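Local coordinates for cell division control protein Cdc48 (Mycobacterium smegmatis, PDB 5E7P), which probably binds and hydrolyses ATP as a member of the AAA ATPase family, and is seen here with ADP bound, at residues 320-334 with 360-374. Numbering follows the deposited sequence.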
ATOM      1  N   GLY A 320     -27.107   2.141 -22.417  1.00 49.26           N
ATOM      2  CA  GLY A 320     -26.285   0.962 -22.210  1.00 46.43           C
ATOM      3  C   GLY A 320     -24.834   1.355 -22.020  1.00 43.38           C
ATOM      4  O   GLY A 320     -24.489   2.532 -22.106  1.00 43.85           O
ATOM      5  N   GLY A 321     -23.979   0.373 -21.755  1.00 40.58           N
ATOM      6  CA  GLY A 321     -22.562   0.636 -21.584  1.00 37.63           C
ATOM      7  C   GLY A 321     -22.043   0.248 -20.214  1.00 35.12           C
ATOM      8  O   GLY A 321     -22.588  -0.642 -19.560  1.00 35.24           O
ATOM      9  N   VAL A 322     -20.987   0.924 -19.773  1.00 32.32           N
ATOM     10  CA  VAL A 322     -20.337   0.582 -18.516  1.00 28.86           C
ATOM     11  C   VAL A 322     -20.504   1.663 -17.450  1.00 29.83           C
ATOM     12  O   VAL A 322     -20.156   2.826 -17.670  1.00 28.93           O
ATOM     13  CB  VAL A 322     -18.835   0.318 -18.719  1.00 26.29           C
ATOM     14  CG1 VAL A 322     -18.177  -0.028 -17.402  1.00 25.82           C
ATOM     15  CG2 VAL A 322     -18.630  -0.797 -19.713  1.00 28.70           C
ATOM     16  N   LEU A 323     -21.042   1.272 -16.299  1.00 31.29           N
ATOM     17  CA  LEU A 323     -21.065   2.143 -15.129  1.00 31.35           C
ATOM     18  C   LEU A 323     -19.809   1.874 -14.312  1.00 29.12           C
ATOM     19  O   LEU A 323     -19.599   0.759 -13.830  1.00 28.93           O
ATOM     20  CB  LEU A 323     -22.310   1.898 -14.270  1.00 31.64           C
ATOM     21  CG  LEU A 323     -22.458   2.793 -13.030  1.00 31.22           C
ATOM     22  CD1 LEU A 323     -22.709   4.248 -13.420  1.00 31.05           C
ATOM     23  CD2 LEU A 323     -23.564   2.292 -12.114  1.00 28.98           C
ATOM     24  N   PHE A 324     -18.967   2.892 -14.173  1.00 26.68           N
ATOM     25  CA  PHE A 324     -17.696   2.732 -13.476  1.00 24.73           C
ATOM     26  C   PHE A 324     -17.580   3.660 -12.270  1.00 27.75           C
ATOM     27  O   PHE A 324     -17.689   4.881 -12.394  1.00 30.71           O
ATOM     28  CB  PHE A 324     -16.521   2.941 -14.444  1.00 23.40           C
ATOM     29  CG  PHE A 324     -15.179   3.026 -13.769  1.00 24.74           C
ATOM     30  CD1 PHE A 324     -14.809   2.107 -12.797  1.00 23.84           C
ATOM     31  CD2 PHE A 324     -14.276   4.018 -14.121  1.00 26.45           C
ATOM     32  CE1 PHE A 324     -13.571   2.188 -12.178  1.00 24.55           C
ATOM     33  CE2 PHE A 324     -13.035   4.101 -13.508  1.00 26.19           C
ATOM     34  CZ  PHE A 324     -12.682   3.187 -12.537  1.00 24.68           C
ATOM     35  N   ILE A 325     -17.359   3.066 -11.102  1.00 26.68           N
ATOM     36  CA  ILE A 325     -17.108   3.834  -9.889  1.00 26.98           C
ATOM     37  C   ILE A 325     -15.692   3.583  -9.380  1.00 26.18           C
ATOM     38  O   ILE A 325     -15.385   2.508  -8.860  1.00 24.65           O
ATOM     39  CB  ILE A 325     -18.131   3.515  -8.775  1.00 24.79           C
ATOM     40  CG1 ILE A 325     -19.550   3.825  -9.253  1.00 27.36           C
ATOM     41  CG2 ILE A 325     -17.823   4.319  -7.530  1.00 22.60           C
ATOM     42  CD1 ILE A 325     -20.622   3.501  -8.238  1.00 27.52           C
ATOM     43  N   ALA A 326     -14.829   4.579  -9.545  1.00 28.10           N
ATOM     44  CA  ALA A 326     -13.454   4.482  -9.079  1.00 28.90           C
ATOM     45  C   ALA A 326     -13.399   4.629  -7.563  1.00 31.54           C
ATOM     46  O   ALA A 326     -13.950   5.581  -7.006  1.00 34.30           O
ATOM     47  CB  ALA A 326     -12.589   5.539  -9.749  1.00 28.78           C
ATOM     48  N   ASP A 327     -12.745   3.674  -6.907  1.00 30.80           N
ATOM     49  CA  ASP A 327     -12.571   3.691  -5.456  1.00 32.85           C
ATOM     50  C   ASP A 327     -13.912   3.753  -4.722  1.00 33.77           C
ATOM     51  O   ASP A 327     -14.226   4.724  -4.028  1.00 33.35           O
ATOM     52  CB  ASP A 327     -11.635   4.829  -5.036  1.00 35.19           C
ATOM     53  CG  ASP A 327     -10.288   4.758  -5.741  1.00 36.47           C
ATOM     54  OD1 ASP A 327      -9.448   3.920  -5.344  1.00 36.02           O
ATOM     55  OD2 ASP A 327     -10.073   5.533  -6.698  1.00 36.31           O
ATOM     56  N   VAL A 328     -14.685   2.684  -4.884  1.00 33.03           N
ATOM     57  CA  VAL A 328     -16.043   2.596  -4.366  1.00 32.64           C
ATOM     58  C   VAL A 328     -16.064   2.405  -2.845  1.00 32.20           C
ATOM     59  O   VAL A 328     -17.112   2.525  -2.210  1.00 33.34           O
ATOM     60  CB  VAL A 328     -16.815   1.450  -5.073  1.00 25.45           C
ATOM     61  CG1 VAL A 328     -16.303   0.094  -4.608  1.00 22.90           C
ATOM     62  CG2 VAL A 328     -18.327   1.574  -4.857  1.00 25.31           C
ATOM     63  N   ASP A 329     -14.907   2.128  -2.253  1.00 30.47           N
ATOM     64  CA  ASP A 329     -14.848   1.932  -0.805  1.00 29.94           C
ATOM     65  C   ASP A 329     -15.092   3.233  -0.035  1.00 28.59           C
ATOM     66  O   ASP A 329     -15.459   3.208   1.137  1.00 29.56           O
ATOM     67  CB  ASP A 329     -13.527   1.283  -0.381  1.00 30.99           C
ATOM     68  CG  ASP A 329     -12.315   2.019  -0.914  1.00 30.85           C
ATOM     69  OD1 ASP A 329     -12.357   2.473  -2.078  1.00 29.89           O
ATOM     70  OD2 ASP A 329     -11.321   2.141  -0.167  1.00 31.24           O
ATOM     71  N   ALA A 330     -14.894   4.366  -0.701  1.00 27.36           N
ATOM     72  CA  ALA A 330     -15.208   5.661  -0.111  1.00 25.24           C
ATOM     73  C   ALA A 330     -16.709   5.937  -0.193  1.00 28.82           C
ATOM     74  O   ALA A 330     -17.263   6.651   0.641  1.00 34.70           O
ATOM     75  CB  ALA A 330     -14.430   6.761  -0.807  1.00 23.95           C
ATOM     76  N   LEU A 331     -17.357   5.364  -1.203  1.00 26.90           N
ATOM     77  CA  LEU A 331     -18.798   5.514  -1.390  1.00 27.41           C
ATOM     78  C   LEU A 331     -19.587   4.441  -0.639  1.00 28.01           C
ATOM     79  O   LEU A 331     -20.648   4.717  -0.084  1.00 28.16           O
ATOM     80  CB  LEU A 331     -19.146   5.478  -2.881  1.00 26.11           C
ATOM     81  CG  LEU A 331     -20.623   5.395  -3.279  1.00 26.30           C
ATOM     82  CD1 LEU A 331     -21.384   6.628  -2.824  1.00 26.04           C
ATOM     83  CD2 LEU A 331     -20.760   5.203  -4.785  1.00 25.86           C
ATOM     84  N   LEU A 332     -19.068   3.216  -0.629  1.00 28.17           N
ATOM     85  CA  LEU A 332     -19.719   2.118   0.084  1.00 29.62           C
ATOM     86  C   LEU A 332     -18.771   1.428   1.065  1.00 27.79           C
ATOM     87  O   LEU A 332     -18.352   0.299   0.830  1.00 27.27           O
ATOM     88  CB  LEU A 332     -20.283   1.091  -0.902  1.00 28.52           C
ATOM     89  CG  LEU A 332     -21.476   1.523  -1.758  1.00 29.33           C
ATOM     90  CD1 LEU A 332     -21.822   0.452  -2.771  1.00 25.66           C
ATOM     91  CD2 LEU A 332     -22.677   1.824  -0.879  1.00 30.94           C
ATOM     92  N   PRO A 333     -18.454   2.100   2.183  1.00 30.39           N
ATOM     93  CA  PRO A 333     -17.519   1.563   3.180  1.00 31.18           C
ATOM     94  C   PRO A 333     -18.076   0.309   3.846  1.00 32.70           C
ATOM     95  O   PRO A 333     -19.285   0.204   4.032  1.00 33.90           O
ATOM     96  CB  PRO A 333     -17.406   2.695   4.212  1.00 30.95           C
ATOM     97  CG  PRO A 333     -18.044   3.901   3.569  1.00 31.58           C
ATOM     98  CD  PRO A 333     -19.065   3.364   2.630  1.00 30.67           C
ATOM     99  N   ALA A 334     -17.204  -0.623   4.206  1.00 34.84           N
ATOM    100  CA  ALA A 334     -17.637  -1.892   4.776  1.00 37.85           C
ATOM    101  C   ALA A 334     -18.248  -1.746   6.165  1.00 44.49           C
ATOM    102  O   ALA A 334     -19.217  -2.429   6.495  1.00 46.42           O
ATOM    103  CB  ALA A 334     -16.487  -2.873   4.810  1.00 35.69           C
ATOM    104  N   GLY A 360     -27.324  -4.897 -21.715  1.00 40.09           N
ATOM    105  CA  GLY A 360     -26.426  -3.956 -22.363  1.00 38.85           C
ATOM    106  C   GLY A 360     -25.701  -3.050 -21.383  1.00 38.59           C
ATOM    107  O   GLY A 360     -25.066  -2.075 -21.780  1.00 40.93           O
ATOM    108  N   VAL A 361     -25.797  -3.370 -20.097  1.00 35.40           N
ATOM    109  CA  VAL A 361     -25.122  -2.591 -19.065  1.00 34.43           C
ATOM    110  C   VAL A 361     -24.195  -3.472 -18.227  1.00 35.66           C
ATOM    111  O   VAL A 361     -24.579  -4.557 -17.793  1.00 38.11           O
ATOM    112  CB  VAL A 361     -26.134  -1.884 -18.136  1.00 32.77           C
ATOM    113  CG1 VAL A 361     -25.422  -1.251 -16.946  1.00 28.83           C
ATOM    114  CG2 VAL A 361     -26.921  -0.836 -18.906  1.00 34.40           C
ATOM    115  N   ALA A 362     -22.970  -3.003 -18.009  1.00 33.42           N
ATOM    116  CA  ALA A 362     -22.026  -3.704 -17.146  1.00 31.99           C
ATOM    117  C   ALA A 362     -21.530  -2.779 -16.037  1.00 30.61           C
ATOM    118  O   ALA A 362     -21.470  -1.562 -16.212  1.00 30.07           O
ATOM    119  CB  ALA A 362     -20.856  -4.242 -17.959  1.00 30.30           C
ATOM    120  N   PHE A 363     -21.171  -3.360 -14.896  1.00 28.93           N
ATOM    121  CA  PHE A 363     -20.741  -2.576 -13.743  1.00 26.35           C
ATOM    122  C   PHE A 363     -19.336  -2.953 -13.286  1.00 26.95           C
ATOM    123  O   PHE A 363     -19.055  -4.117 -12.995  1.00 27.72           O
ATOM    124  CB  PHE A 363     -21.737  -2.735 -12.592  1.00 25.91           C
ATOM    125  CG  PHE A 363     -21.324  -2.042 -11.322  1.00 27.53           C
ATOM    126  CD1 PHE A 363     -21.134  -0.671 -11.293  1.00 28.85           C
ATOM    127  CD2 PHE A 363     -21.154  -2.761 -10.152  1.00 27.58           C
ATOM    128  CE1 PHE A 363     -20.763  -0.032 -10.124  1.00 29.12           C
ATOM    129  CE2 PHE A 363     -20.786  -2.126  -8.979  1.00 28.72           C
ATOM    130  CZ  PHE A 363     -20.587  -0.760  -8.967  1.00 28.87           C
ATOM    131  N   ILE A 364     -18.455  -1.960 -13.235  1.00 25.56           N
ATOM    132  CA  ILE A 364     -17.096  -2.163 -12.748  1.00 25.41           C
ATOM    133  C   ILE A 364     -16.749  -1.145 -11.668  1.00 25.37           C
ATOM    134  O   ILE A 364     -16.943   0.054 -11.851  1.00 27.78           O
ATOM    135  CB  ILE A 364     -16.056  -2.047 -13.881  1.00 24.90           C
ATOM    136  CG1 ILE A 364     -16.346  -3.061 -14.988  1.00 23.48           C
ATOM    137  CG2 ILE A 364     -14.651  -2.245 -13.335  1.00 22.69           C
ATOM    138  CD1 ILE A 364     -15.446  -2.909 -16.191  1.00 26.70           C
ATOM    139  N   ALA A 365     -16.238  -1.628 -10.543  1.00 24.03           N
ATOM    140  CA  ALA A 365     -15.798  -0.748  -9.468  1.00 23.81           C
ATOM    141  C   ALA A 365     -14.390  -1.117  -9.006  1.00 27.41           C
ATOM    142  O   ALA A 365     -13.985  -2.280  -9.074  1.00 26.53           O
ATOM    143  CB  ALA A 365     -16.769  -0.807  -8.310  1.00 21.00           C
ATOM    144  N   THR A 366     -13.647  -0.120  -8.540  1.00 27.82           N
ATOM    145  CA  THR A 366     -12.306  -0.356  -8.025  1.00 27.65           C
ATOM    146  C   THR A 366     -12.231  -0.069  -6.530  1.00 29.56           C
ATOM    147  O   THR A 366     -13.065   0.651  -5.978  1.00 28.56           O
ATOM    148  CB  THR A 366     -11.250   0.497  -8.751  1.00 26.66           C
ATOM    149  OG1 THR A 366     -11.566   1.883  -8.590  1.00 27.42           O
ATOM    150  CG2 THR A 366     -11.203   0.153 -10.239  1.00 25.36           C
ATOM    151  N   SER A 367     -11.219  -0.643  -5.890  1.00 28.64           N
ATOM    152  CA  SER A 367     -10.964  -0.446  -4.472  1.00 29.43           C
ATOM    153  C   SER A 367      -9.648  -1.123  -4.136  1.00 28.91           C
ATOM    154  O   SER A 367      -9.450  -2.278  -4.488  1.00 30.69           O
ATOM    155  CB  SER A 367     -12.081  -1.060  -3.629  1.00 29.78           C
ATOM    156  OG  SER A 367     -11.763  -0.990  -2.249  1.00 29.52           O
ATOM    157  N   ALA A 368      -8.749  -0.411  -3.464  1.00 27.09           N
ATOM    158  CA  ALA A 368      -7.456  -0.980  -3.105  1.00 24.34           C
ATOM    159  C   ALA A 368      -7.631  -2.265  -2.305  1.00 26.91           C
ATOM    160  O   ALA A 368      -7.114  -3.313  -2.685  1.00 30.22           O
ATOM    161  CB  ALA A 368      -6.620   0.028  -2.331  1.00 21.43           C
ATOM    162  N   VAL A 369      -8.381  -2.180  -1.212  1.00 27.84           N
ATOM    163  CA  VAL A 369      -8.672  -3.340  -0.380  1.00 29.28           C
ATOM    164  C   VAL A 369     -10.153  -3.708  -0.488  1.00 33.36           C
ATOM    165  O   VAL A 369     -11.020  -2.925  -0.096  1.00 33.78           O
ATOM    166  CB  VAL A 369      -8.310  -3.067   1.091  1.00 28.96           C
ATOM    167  CG1 VAL A 369      -8.568  -4.297   1.945  1.00 25.58           C
ATOM    168  CG2 VAL A 369      -6.862  -2.630   1.202  1.00 30.88           C
ATOM    169  N   PRO A 370     -10.443  -4.911  -1.013  1.00 33.89           N
ATOM    170  CA  PRO A 370     -11.806  -5.361  -1.328  1.00 33.68           C
ATOM    171  C   PRO A 370     -12.717  -5.402  -0.106  1.00 35.22           C
ATOM    172  O   PRO A 370     -13.893  -5.050  -0.206  1.00 38.02           O
ATOM    173  CB  PRO A 370     -11.597  -6.785  -1.863  1.00 33.48           C
ATOM    174  CG  PRO A 370     -10.161  -6.871  -2.216  1.00 33.80           C
ATOM    175  CD  PRO A 370      -9.451  -5.968  -1.259  1.00 33.64           C
ATOM    176  N   GLU A 371     -12.179  -5.828   1.031  1.00 32.91           N
ATOM    177  CA  GLU A 371     -12.977  -5.944   2.247  1.00 35.51           C
ATOM    178  C   GLU A 371     -13.282  -4.589   2.888  1.00 37.04           C
ATOM    179  O   GLU A 371     -13.940  -4.521   3.925  1.00 36.45           O
ATOM    180  CB  GLU A 371     -12.315  -6.881   3.259  1.00 37.60           C
ATOM    181  CG  GLU A 371     -10.934  -6.449   3.700  1.00 40.80           C
ATOM    182  CD  GLU A 371      -9.826  -7.241   3.020  1.00 43.09           C
ATOM    183  OE1 GLU A 371     -10.030  -7.715   1.879  1.00 39.89           O
ATOM    184  OE2 GLU A 371      -8.749  -7.391   3.635  1.00 47.21           O
ATOM    185  N   ASN A 372     -12.799  -3.515   2.271  1.00 36.43           N
ATOM    186  CA  ASN A 372     -13.158  -2.169   2.700  1.00 35.43           C
ATOM    187  C   ASN A 372     -14.446  -1.687   2.039  1.00 37.40           C
ATOM    188  O   ASN A 372     -14.942  -0.601   2.340  1.00 41.51           O
ATOM    189  CB  ASN A 372     -12.022  -1.185   2.423  1.00 34.98           C
ATOM    190  CG  ASN A 372     -10.901  -1.292   3.436  1.00 38.53           C
ATOM    191  OD1 ASN A 372     -11.072  -1.870   4.510  1.00 41.37           O
ATOM    192  ND2 ASN A 372      -9.748  -0.724   3.104  1.00 37.88           N
ATOM    193  N   VAL A 373     -14.981  -2.503   1.135  1.00 33.40           N
ATOM    194  CA  VAL A 373     -16.238  -2.193   0.466  1.00 33.09           C
ATOM    195  C   VAL A 373     -17.383  -2.973   1.107  1.00 35.14           C
ATOM    196  O   VAL A 373     -17.194  -4.115   1.535  1.00 36.40           O
ATOM    197  CB  VAL A 373     -16.167  -2.523  -1.037  1.00 32.02           C
ATOM    198  CG1 VAL A 373     -17.450  -2.097  -1.743  1.00 36.73           C
ATOM    199  CG2 VAL A 373     -14.983  -1.833  -1.665  1.00 27.62           C
ATOM    200  N   ASP A 374     -18.550  -2.331   1.192  1.00 34.08           N
ATOM    201  CA  ASP A 374     -19.784  -2.933   1.697  1.00 32.89           C
ATOM    202  C   ASP A 374     -19.932  -4.365   1.197  1.00 30.87           C
ATOM    203  O   ASP A 374     -19.829  -4.624  -0.002  1.00 28.82           O
ATOM    204  CB  ASP A 374     -20.984  -2.094   1.237  1.00 35.71           C
ATOM    205  CG  ASP A 374     -22.248  -2.359   2.047  1.00 37.50           C
ATOM    206  OD1 ASP A 374     -22.515  -3.521   2.421  1.00 38.04           O
ATOM    207  OD2 ASP A 374     -22.983  -1.386   2.306  1.00 37.48           O
TER
HETATM  208  O   HOH W   1      -9.682   2.258  -3.088  1.00 31.66           O
HETATM  209  O   HOH W   2      -8.958   2.627  -7.929  1.00 38.34           O
HETATM  210  O   HOH W   3      -9.537   0.174  -0.217  1.00 35.78           O
HETATM  211  O   HOH W   4     -21.776   0.911   2.606  1.00 39.60           O
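Thr366 lays its methyl CG2 against the rim of the Phe324 ring, 3.7 Å from CE1, while its hydroxyl turns to the backbone of Asp327. With OG1 set between the backbone N and carbonyl carbon (chi1 59°), the oxygen faces Asp327 N and accepts a nearly straight hydrogen bond of 2.7 Å from it. One residue further on, Val328 N donates to Thr366 O, so this threonine grips the chain where it turns out of strand 321-326. On the other face of the sheet Phe363, its CG anti to the backbone N (chi1 176°), slants across Leu323, with CD1 3.9 Å from Leu323 CD2, and meets Ile325 CD1 with its edge; Leu352 of helix 344-356 touches both Leu323 and Phe363. The two strands are parallel neighbours joined by the beta-alpha-beta unit of 321-326, 344-356 and 361-366 in the P-loop ATPase core, bonded in alternation from Gly321 N to Gly360 O through Thr366 N to Ile325 O. At their C-terminal ends lies the nucleotide site: Asp327 is about 5 Å from the bound ADP at the nearest side-chain atoms, and Thr366 neighbours Lys276, an ADP-binding residue. One water donates to Asp327 OD1 and Asp329 OD1 and accepts from Ala368 N; Asp329 OD2 accepts from a second water and from Asn194 ND2. Between the two aspartates Val328 turns its CG1 onto Val373 CG2 at 3.8 Å, the side chains crossing at about a right angle. The two segments pair again where Asp374 N donates to Leu332 O (2.7 Å), and the Asp374 carboxylate forms a salt bridge with Arg376.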